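Local coordinates for putative general stress protein 26 (Jannaschia sp., PDB 2QEA), which is probably an oxidoreductase-type stress protein of the pyridoxamine 5'-phosphate oxidase-like, FMN-binding clan, though its substrate and role are unestablished, at residues 34-37 and 43-46; 27-32 and 66-71; 128-133 and 137-142. All coordinates share one frame; numbering follows the deposited sequence.

Contact 1: residues 34-37 and 43-46; sequences PQTD and AIWF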
loop_
_atom_site.group_PDB
_atom_site.type_symbol
_atom_site.label_atom_id
_atom_site.label_comp_id
_atom_site.label_asym_id
_atom_site.label_seq_id
_atom_site.Cartn_x
_atom_site.Cartn_y
_atom_site.Cartn_z
ATOM N N PRO A 34 -1.722 -2.773 -10.994
ATOM C CA PRO A 34 -3.135 -2.941 -11.358
ATOM C C PRO A 34 -3.487 -2.183 -12.644
ATOM O O PRO A 34 -3.106 -1.016 -12.799
ATOM C CB PRO A 34 -3.876 -2.349 -10.155
ATOM C CG PRO A 34 -2.967 -1.297 -9.654
ATOM C CD PRO A 34 -1.582 -1.851 -9.846
ATOM N N GLN A 35 -4.176 -2.864 -13.558
ATOM C CA GLN A 35 -4.604 -2.289 -14.828
ATOM C C GLN A 35 -6.127 -2.301 -14.828
ATOM O O GLN A 35 -6.733 -3.368 -14.707
ATOM C CB GLN A 35 -4.058 -3.102 -16.003
ATOM C CG GLN A 35 -2.537 -3.316 -16.007
ATOM C CD GLN A 35 -1.737 -2.020 -16.090
ATOM O OE1 GLN A 35 -2.049 -1.129 -16.879
ATOM N NE2 GLN A 35 -0.684 -1.926 -15.287
ATOM N N THR A 36 -6.738 -1.116 -14.906
ATOM C CA THR A 36 -8.200 -0.971 -14.916
ATOM C C THR A 36 -8.658 0.119 -15.884
ATOM O O THR A 36 -7.846 0.888 -16.414
ATOM C CB THR A 36 -8.758 -0.641 -13.502
ATOM O OG1 THR A 36 -8.269 0.633 -13.062
ATOM C CG2 THR A 36 -8.366 -1.705 -12.484
ATOM N N ASP A 37 -9.965 0.139 -16.122
ATOM C CA ASP A 37 -10.620 1.138 -16.965
ATOM C C ASP A 37 -11.956 1.438 -16.283
ATOM O O ASP A 37 -12.764 0.525 -16.102
ATOM C CB ASP A 37 -10.814 0.586 -18.385
ATOM C CG ASP A 37 -11.167 1.666 -19.412
ATOM O OD1 ASP A 37 -11.754 2.716 -19.064
ATOM O OD2 ASP A 37 -10.857 1.443 -20.602
ATOM N N ALA A 43 -13.548 -5.392 -12.087
ATOM C CA ALA A 43 -12.350 -6.233 -11.937
ATOM C C ALA A 43 -11.043 -5.436 -12.071
ATOM O O ALA A 43 -10.987 -4.437 -12.797
ATOM C CB ALA A 43 -12.380 -7.354 -12.963
ATOM N N ILE A 44 -10.009 -5.897 -11.357
ATOM C CA ILE A 44 -8.657 -5.320 -11.387
ATOM C C ILE A 44 -7.775 -6.371 -12.069
ATOM O O ILE A 44 -7.702 -7.511 -11.601
ATOM C CB ILE A 44 -8.114 -4.996 -9.977
ATOM C CG1 ILE A 44 -9.084 -4.080 -9.210
ATOM C CG2 ILE A 44 -6.737 -4.336 -10.087
ATOM C CD1 ILE A 44 -8.645 -3.747 -7.786
ATOM N N TRP A 45 -7.102 -5.973 -13.153
ATOM C CA TRP A 45 -6.301 -6.884 -13.986
ATOM C C TRP A 45 -4.794 -6.757 -13.741
ATOM O O TRP A 45 -4.297 -5.649 -13.510
ATOM C CB TRP A 45 -6.610 -6.631 -15.463
ATOM C CG TRP A 45 -8.077 -6.723 -15.785
ATOM C CD1 TRP A 45 -9.017 -5.737 -15.648
ATOM C CD2 TRP A 45 -8.771 -7.867 -16.283
ATOM N NE1 TRP A 45 -10.250 -6.194 -16.043
ATOM C CE2 TRP A 45 -10.131 -7.500 -16.437
ATOM C CE3 TRP A 45 -8.377 -9.170 -16.621
ATOM C CZ2 TRP A 45 -11.104 -8.392 -16.918
ATOM C CZ3 TRP A 45 -9.340 -10.058 -17.098
ATOM C CH2 TRP A 45 -10.692 -9.664 -17.242
ATOM N N PHE A 46 -4.089 -7.895 -13.790
ATOM C CA PHE A 46 -2.627 -7.965 -13.599
ATOM C C PHE A 46 -1.981 -8.889 -14.635
ATOM O O PHE A 46 -2.513 -9.964 -14.914
ATOM C CB PHE A 46 -2.271 -8.498 -12.205
ATOM C CG PHE A 46 -2.917 -7.751 -11.074
ATOM C CD1 PHE A 46 -2.289 -6.643 -10.496
ATOM C CD2 PHE A 46 -4.158 -8.165 -10.573
ATOM C CE1 PHE A 46 -2.894 -5.946 -9.434
ATOM C CE2 PHE A 46 -4.771 -7.482 -9.519
ATOM C CZ PHE A 46 -4.142 -6.370 -8.946
#
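A43 enters through its backbone: its carbonyl O lies 3.8 Å from T36 CG2, the methyl that also rests over the CA of I44. I44 then turns its CG2 branch into the notch between P34 and T36, 3.5 Å from P34 CB, and the side chain also packs on W10 and L13 of helix 2-13. W45 carries the backbone link. Its N gives a 3.1 Å bond to Q35 O, approached from 24° out of the carbonyl plane, and its O accepts Q35 N at 2.8 Å (N-H...O 156°), here in the carbonyl plane. Q35 O also sits in the plane of the indole, at the ring edge, 3.4 Å from W45 CD1; the ring itself stacks with F96. F46 starts out pointing away from 34-37, but with CG beside its own backbone N (chi1 -54°) the ring swings back, so that CE1 comes to 3.6 Å from P34 CA. With an alanine here, P34 would probably lose part of its apolar packing, with I44 CG2 left, and F67 the ring it meets edge-to-face. The paired bonds of Q35 and W45 make one isolated antiparallel bridge, a hydrogen-bonded pair, laid along strand 44-49, which pairs with strand 114-129 as well. It closes the short connection that carries D38, which takes part in two calcium sites seen in this structure, at one border of the antiparallel sheet.

Contact 2: residues 27-32 and 66-71; sequences GRLIPM and QFVVSD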
loop_
_atom_site.group_PDB
_atom_site.type_symbol
_atom_site.label_atom_id
_atom_site.label_comp_id
_atom_site.label_asym_id
_atom_site.label_seq_id
_atom_site.Cartn_x
_atom_site.Cartn_y
_atom_site.Cartn_z
ATOM N N GLY A 27 1.694 -17.122 1.891
ATOM C CA GLY A 27 2.760 -16.121 1.897
ATOM C C GLY A 27 2.308 -14.722 2.277
ATOM O O GLY A 27 1.265 -14.544 2.916
ATOM N N ARG A 28 3.108 -13.738 1.871
ATOM C CA ARG A 28 2.838 -12.320 2.111
ATOM C C ARG A 28 2.430 -11.613 0.821
ATOM O O ARG A 28 2.519 -12.185 -0.270
ATOM C CB ARG A 28 4.073 -11.653 2.716
ATOM C CG ARG A 28 4.441 -12.189 4.092
ATOM C CD ARG A 28 5.410 -11.259 4.794
ATOM N NE ARG A 28 5.791 -11.746 6.120
ATOM C CZ ARG A 28 6.752 -12.639 6.389
ATOM N NH1 ARG A 28 7.487 -13.213 5.427
ATOM N NH2 ARG A 28 6.977 -12.977 7.659
ATOM N N LEU A 29 1.963 -10.373 0.963
ATOM C CA LEU A 29 1.555 -9.545 -0.179
ATOM C C LEU A 29 2.808 -9.042 -0.910
ATOM O O LEU A 29 3.796 -8.686 -0.259
ATOM C CB LEU A 29 0.712 -8.348 0.279
ATOM C CG LEU A 29 -0.577 -8.613 1.067
ATOM C CD1 LEU A 29 -1.114 -7.312 1.657
ATOM C CD2 LEU A 29 -1.627 -9.289 0.198
ATOM N N ILE A 30 2.757 -9.031 -2.249
ATOM C CA ILE A 30 3.864 -8.566 -3.111
ATOM C C ILE A 30 3.390 -7.427 -4.030
ATOM O O ILE A 30 2.201 -7.389 -4.378
ATOM C CB ILE A 30 4.488 -9.726 -3.948
ATOM C CG1 ILE A 30 3.475 -10.361 -4.921
ATOM C CG2 ILE A 30 5.072 -10.785 -3.013
ATOM C CD1 ILE A 30 4.081 -11.424 -5.827
ATOM N N PRO A 31 4.308 -6.517 -4.442
ATOM C CA PRO A 31 3.906 -5.412 -5.323
ATOM C C PRO A 31 3.544 -5.865 -6.750
ATOM O O PRO A 31 4.290 -6.644 -7.352
ATOM C CB PRO A 31 5.141 -4.502 -5.331
ATOM C CG PRO A 31 6.269 -5.410 -5.077
ATOM C CD PRO A 31 5.750 -6.444 -4.125
HETATM N N MSE A 32 2.394 -5.396 -7.245
HETATM C CA MSE A 32 1.881 -5.687 -8.598
HETATM C C MSE A 32 1.324 -4.404 -9.229
HETATM O O MSE A 32 0.992 -3.462 -8.509
HETATM C CB MSE A 32 0.763 -6.729 -8.535
HETATM C CG MSE A 32 1.162 -8.072 -7.952
HETATM SE SE MSE A 32 2.429 -9.037 -9.060
HETATM C CE MSE A 32 1.226 -9.499 -10.525
ATOM N N GLN A 66 -6.448 -10.968 -1.424
ATOM C CA GLN A 66 -6.395 -9.634 -0.838
ATOM C C GLN A 66 -5.619 -8.708 -1.772
ATOM O O GLN A 66 -4.624 -9.126 -2.369
ATOM C CB GLN A 66 -5.700 -9.677 0.524
ATOM C CG GLN A 66 -5.716 -8.348 1.291
ATOM C CD GLN A 66 -4.990 -8.405 2.623
ATOM O OE1 GLN A 66 -4.346 -9.399 2.967
ATOM N NE2 GLN A 66 -5.087 -7.324 3.381
ATOM N N PHE A 67 -6.086 -7.465 -1.888
ATOM C CA PHE A 67 -5.409 -6.429 -2.669
ATOM C C PHE A 67 -5.444 -5.128 -1.871
ATOM O O PHE A 67 -6.518 -4.577 -1.636
ATOM C CB PHE A 67 -6.044 -6.258 -4.047
ATOM C CG PHE A 67 -5.319 -5.275 -4.929
ATOM C CD1 PHE A 67 -3.990 -5.511 -5.303
ATOM C CD2 PHE A 67 -5.962 -4.126 -5.409
ATOM C CE1 PHE A 67 -3.300 -4.603 -6.123
ATOM C CE2 PHE A 67 -5.287 -3.216 -6.239
ATOM C CZ PHE A 67 -3.957 -3.459 -6.601
ATOM N N VAL A 68 -4.264 -4.666 -1.453
ATOM C CA VAL A 68 -4.113 -3.463 -0.641
ATOM C C VAL A 68 -3.559 -2.334 -1.511
ATOM O O VAL A 68 -2.600 -2.546 -2.260
ATOM C CB VAL A 68 -3.188 -3.729 0.566
ATOM C CG1 VAL A 68 -3.009 -2.478 1.412
ATOM C CG2 VAL A 68 -3.750 -4.858 1.421
ATOM N N VAL A 69 -4.174 -1.152 -1.404
ATOM C CA VAL A 69 -3.769 0.057 -2.134
ATOM C C VAL A 69 -3.480 1.179 -1.127
ATOM O O VAL A 69 -4.174 1.302 -0.113
ATOM C CB VAL A 69 -4.877 0.517 -3.126
ATOM C CG1 VAL A 69 -4.474 1.804 -3.863
ATOM C CG2 VAL A 69 -5.184 -0.578 -4.128
ATOM N N SER A 70 -2.436 1.962 -1.406
ATOM C CA SER A 70 -2.051 3.128 -0.599
ATOM C C SER A 70 -1.303 4.087 -1.528
ATOM O O SER A 70 -0.132 3.864 -1.822
ATOM C CB SER A 70 -1.187 2.710 0.594
ATOM O OG SER A 70 -0.814 3.831 1.386
ATOM N N ASP A 71 -2.002 5.116 -2.009
ATOM C CA ASP A 71 -1.462 6.073 -2.986
ATOM C C ASP A 71 -1.750 7.516 -2.539
ATOM O O ASP A 71 -2.909 7.942 -2.524
ATOM C CB ASP A 71 -2.090 5.765 -4.356
ATOM C CG ASP A 71 -1.364 6.436 -5.520
ATOM O OD1 ASP A 71 -1.254 7.681 -5.549
ATOM O OD2 ASP A 71 -0.945 5.706 -6.444
#
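Q66 brings the one flat group in touch across this contact, its carboxamide. L29 lies over one face of it, with CD1 above the plane 4.1 Å from Q66 CD and CD2 3.9 Å from Q66 OE1. At the amide's nitrogen end NE2 is hydrogen-bonded to D79 OD1 of the next strand, a bond that would help hold the amide with that face to the leucine. The Q66 chain reaches this place extended, its CG anti to the backbone N (chi1 -174°), and crosses the L29 side chain at about a right angle. Two residues on, V68 points to the same side of the strand and puts CG2 3.6 Å from L29 CD1, again crosswise. CD1 thus touches both residues, while CD2 meets Q66 alone, and no hydrogen bond joins 27-32 to 66-71. The second subunit closes in here: D79 of that chain accepts the L29 backbone N through OD2, and its M20 packs on V68. Strand 19-23 runs between the two segments and pairs with both strands, so the leucine spans two next-but-one strands of an antiparallel sheet, at the dimer interface of what is probably an FMN-binding split barrel.

Contact 3: residues 128-133 and 137-142; sequences ITEGGG and LYEIAK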
loop_
_atom_site.group_PDB
_atom_site.type_symbol
_atom_site.label_atom_id
_atom_site.label_comp_id
_atom_site.label_asym_id
_atom_site.label_seq_id
_atom_site.Cartn_x
_atom_site.Cartn_y
_atom_site.Cartn_z
ATOM N N ILE A 128 -10.934 7.874 0.831
ATOM C CA ILE A 128 -10.804 8.799 -0.294
ATOM C C ILE A 128 -10.431 10.145 0.331
ATOM O O ILE A 128 -11.189 10.639 1.164
ATOM C CB ILE A 128 -12.160 8.907 -1.051
ATOM C CG1 ILE A 128 -12.586 7.553 -1.642
ATOM C CG2 ILE A 128 -12.114 9.938 -2.160
ATOM C CD1 ILE A 128 -11.648 6.988 -2.689
ATOM N N THR A 129 -9.275 10.712 -0.037
ATOM C CA THR A 129 -8.806 12.011 0.504
ATOM C C THR A 129 -8.380 12.992 -0.586
ATOM O O THR A 129 -8.128 12.604 -1.722
ATOM C CB THR A 129 -7.605 11.849 1.478
ATOM O OG1 THR A 129 -6.423 11.486 0.752
ATOM C CG2 THR A 129 -7.899 10.810 2.559
ATOM N N GLU A 130 -8.222 14.257 -0.196
ATOM C CA GLU A 130 -7.817 15.339 -1.119
ATOM C C GLU A 130 -6.372 15.252 -1.679
ATOM O O GLU A 130 -6.015 16.049 -2.555
ATOM C CB GLU A 130 -8.089 16.712 -0.476
ATOM C CG GLU A 130 -9.599 16.969 -0.253
ATOM C CD GLU A 130 -9.934 18.220 0.566
ATOM O OE1 GLU A 130 -11.105 18.648 0.506
ATOM O OE2 GLU A 130 -9.061 18.770 1.273
ATOM N N GLY A 131 -5.561 14.308 -1.180
ATOM C CA GLY A 131 -4.197 14.052 -1.665
ATOM C C GLY A 131 -3.136 14.556 -0.707
ATOM O O GLY A 131 -3.375 14.629 0.503
ATOM N N GLY A 132 -1.959 14.872 -1.253
ATOM C CA GLY A 132 -0.824 15.421 -0.490
ATOM C C GLY A 132 -0.105 16.558 -1.204
ATOM O O GLY A 132 1.101 16.742 -1.005
ATOM N N GLY A 133 -0.852 17.327 -2.006
ATOM C CA GLY A 133 -0.329 18.445 -2.794
ATOM C C GLY A 133 -0.811 19.785 -2.264
ATOM O O GLY A 133 -0.855 19.989 -1.050
ATOM N N LEU A 137 -1.866 20.930 1.915
ATOM C CA LEU A 137 -1.127 21.996 2.618
ATOM C C LEU A 137 -2.067 23.133 3.046
ATOM O O LEU A 137 -1.932 23.659 4.154
ATOM C CB LEU A 137 0.015 22.557 1.757
ATOM C CG LEU A 137 1.139 21.601 1.338
ATOM C CD1 LEU A 137 2.096 22.314 0.391
ATOM C CD2 LEU A 137 1.889 21.030 2.537
ATOM N N TYR A 138 -3.008 23.493 2.166
ATOM C CA TYR A 138 -4.024 24.517 2.460
ATOM C C TYR A 138 -4.962 24.074 3.594
ATOM O O TYR A 138 -5.262 24.870 4.487
ATOM C CB TYR A 138 -4.852 24.882 1.203
ATOM C CG TYR A 138 -6.041 25.783 1.505
ATOM C CD1 TYR A 138 -5.882 27.167 1.621
ATOM C CD2 TYR A 138 -7.323 25.243 1.720
ATOM C CE1 TYR A 138 -6.972 27.999 1.928
ATOM C CE2 TYR A 138 -8.420 26.067 2.032
ATOM C CZ TYR A 138 -8.236 27.444 2.132
ATOM O OH TYR A 138 -9.303 28.259 2.436
ATOM N N GLU A 139 -5.422 22.821 3.539
ATOM C CA GLU A 139 -6.375 22.286 4.530
ATOM C C GLU A 139 -5.784 22.206 5.949
ATOM O O GLU A 139 -6.490 22.492 6.920
ATOM C CB GLU A 139 -6.940 20.924 4.079
ATOM C CG GLU A 139 -8.225 20.481 4.804
ATOM C CD GLU A 139 -9.431 21.396 4.567
ATOM O OE1 GLU A 139 -9.480 22.102 3.534
ATOM O OE2 GLU A 139 -10.342 21.401 5.424
ATOM N N ILE A 140 -4.510 21.820 6.057
ATOM C CA ILE A 140 -3.797 21.784 7.352
ATOM C C ILE A 140 -3.596 23.213 7.871
ATOM O O ILE A 140 -3.854 23.474 9.041
ATOM C CB ILE A 140 -2.444 20.993 7.290
ATOM C CG1 ILE A 140 -2.682 19.484 7.443
ATOM C CG2 ILE A 140 -1.516 21.365 8.445
ATOM C CD1 ILE A 140 -3.613 18.861 6.441
ATOM N N ALA A 141 -3.150 24.118 6.997
ATOM C CA ALA A 141 -2.978 25.542 7.341
ATOM C C ALA A 141 -4.304 26.216 7.738
ATOM O O ALA A 141 -4.324 27.049 8.653
ATOM C CB ALA A 141 -2.330 26.302 6.186
ATOM N N LYS A 142 -5.392 25.856 7.046
ATOM C CA LYS A 142 -6.736 26.384 7.346
ATOM C C LYS A 142 -7.258 25.857 8.690
ATOM O O LYS A 142 -7.938 26.595 9.409
ATOM C CB LYS A 142 -7.722 26.090 6.198
ATOM C CG LYS A 142 -9.079 26.807 6.307
ATOM C CD LYS A 142 -10.197 25.964 6.940
ATOM C CE LYS A 142 -10.792 24.970 5.948
ATOM N NZ LYS A 142 -11.564 25.649 4.860
#
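E139 sends CG anti to its backbone N (chi1 -163°) and then bends at the next bond, while E130 puts CG beside its backbone N and runs straight out; the two chains meet crosswise. The setting is a strand-turn-helix connection: strand 114-129 ends, a glycine run G131 to G133 makes the turn, and helix 134-146 begins, with G133 at its N-cap. E130 is the first residue past the strand, E139 lies on the helix side turned toward it, and E130 OE2 stops 4.0 Å from both CG and OE1 of E139, the carboxylate planes 80° apart.

Two like charges at this distance would be costly alone, but R135, outside both segments in the first turn of the helix, offsets the charge mainly on E130. Its NH2 makes a salt bridge with E130 OE1, and only a long, weak ion pair with E139 OE1. The other oxygen of the buried E139, OE2, takes the backbone N of D151. The arginine on E130 and, for E139, the D151 amide would probably offset part of the cost of the two charges. Further back, R12 of helix 2-13 donates to T129 O and ties the strand end to that helix.

G131 adopts a positive phi at which a side chain would be jammed against the carbonyl O of E130, so the glycine lets the chain turn off the strand there. Inside the helix, A141 N bonds to L137 O at 3.1 Å, and I140 packs on F99 of the second subunit. The helix opens with a straight bond, L137 N to G133 O at 3.3 Å (N-H...O 169°), nearly along the C=O axis; the same oxygen is brushed by the leucine side chain, L137 CG lying 3.5 Å from G133 O.

Overall arrangement
Contacts 1 and 2 belong to one packed region: their centres are about 14 Å apart, and the F46 and F67 rings, with P34, I44 and M32, join them directly. Contact 1 is nested within the chain loop that contact 2 closes. Contact 2 is buried and mostly apolar, L29 meeting a valine and the face of an amide, with the second subunit over it; contact 1, partly buried, adds a backbone bridge to its apolar side chains. Contact 3 stands out at the periphery, touching neither, and combines a helix-start backbone bond with two acids of like charge, eased by an arginine outside the segments. The same antiparallel sheet reaches all three, strand 114-129 running from beside strand 44-49 to contact 3.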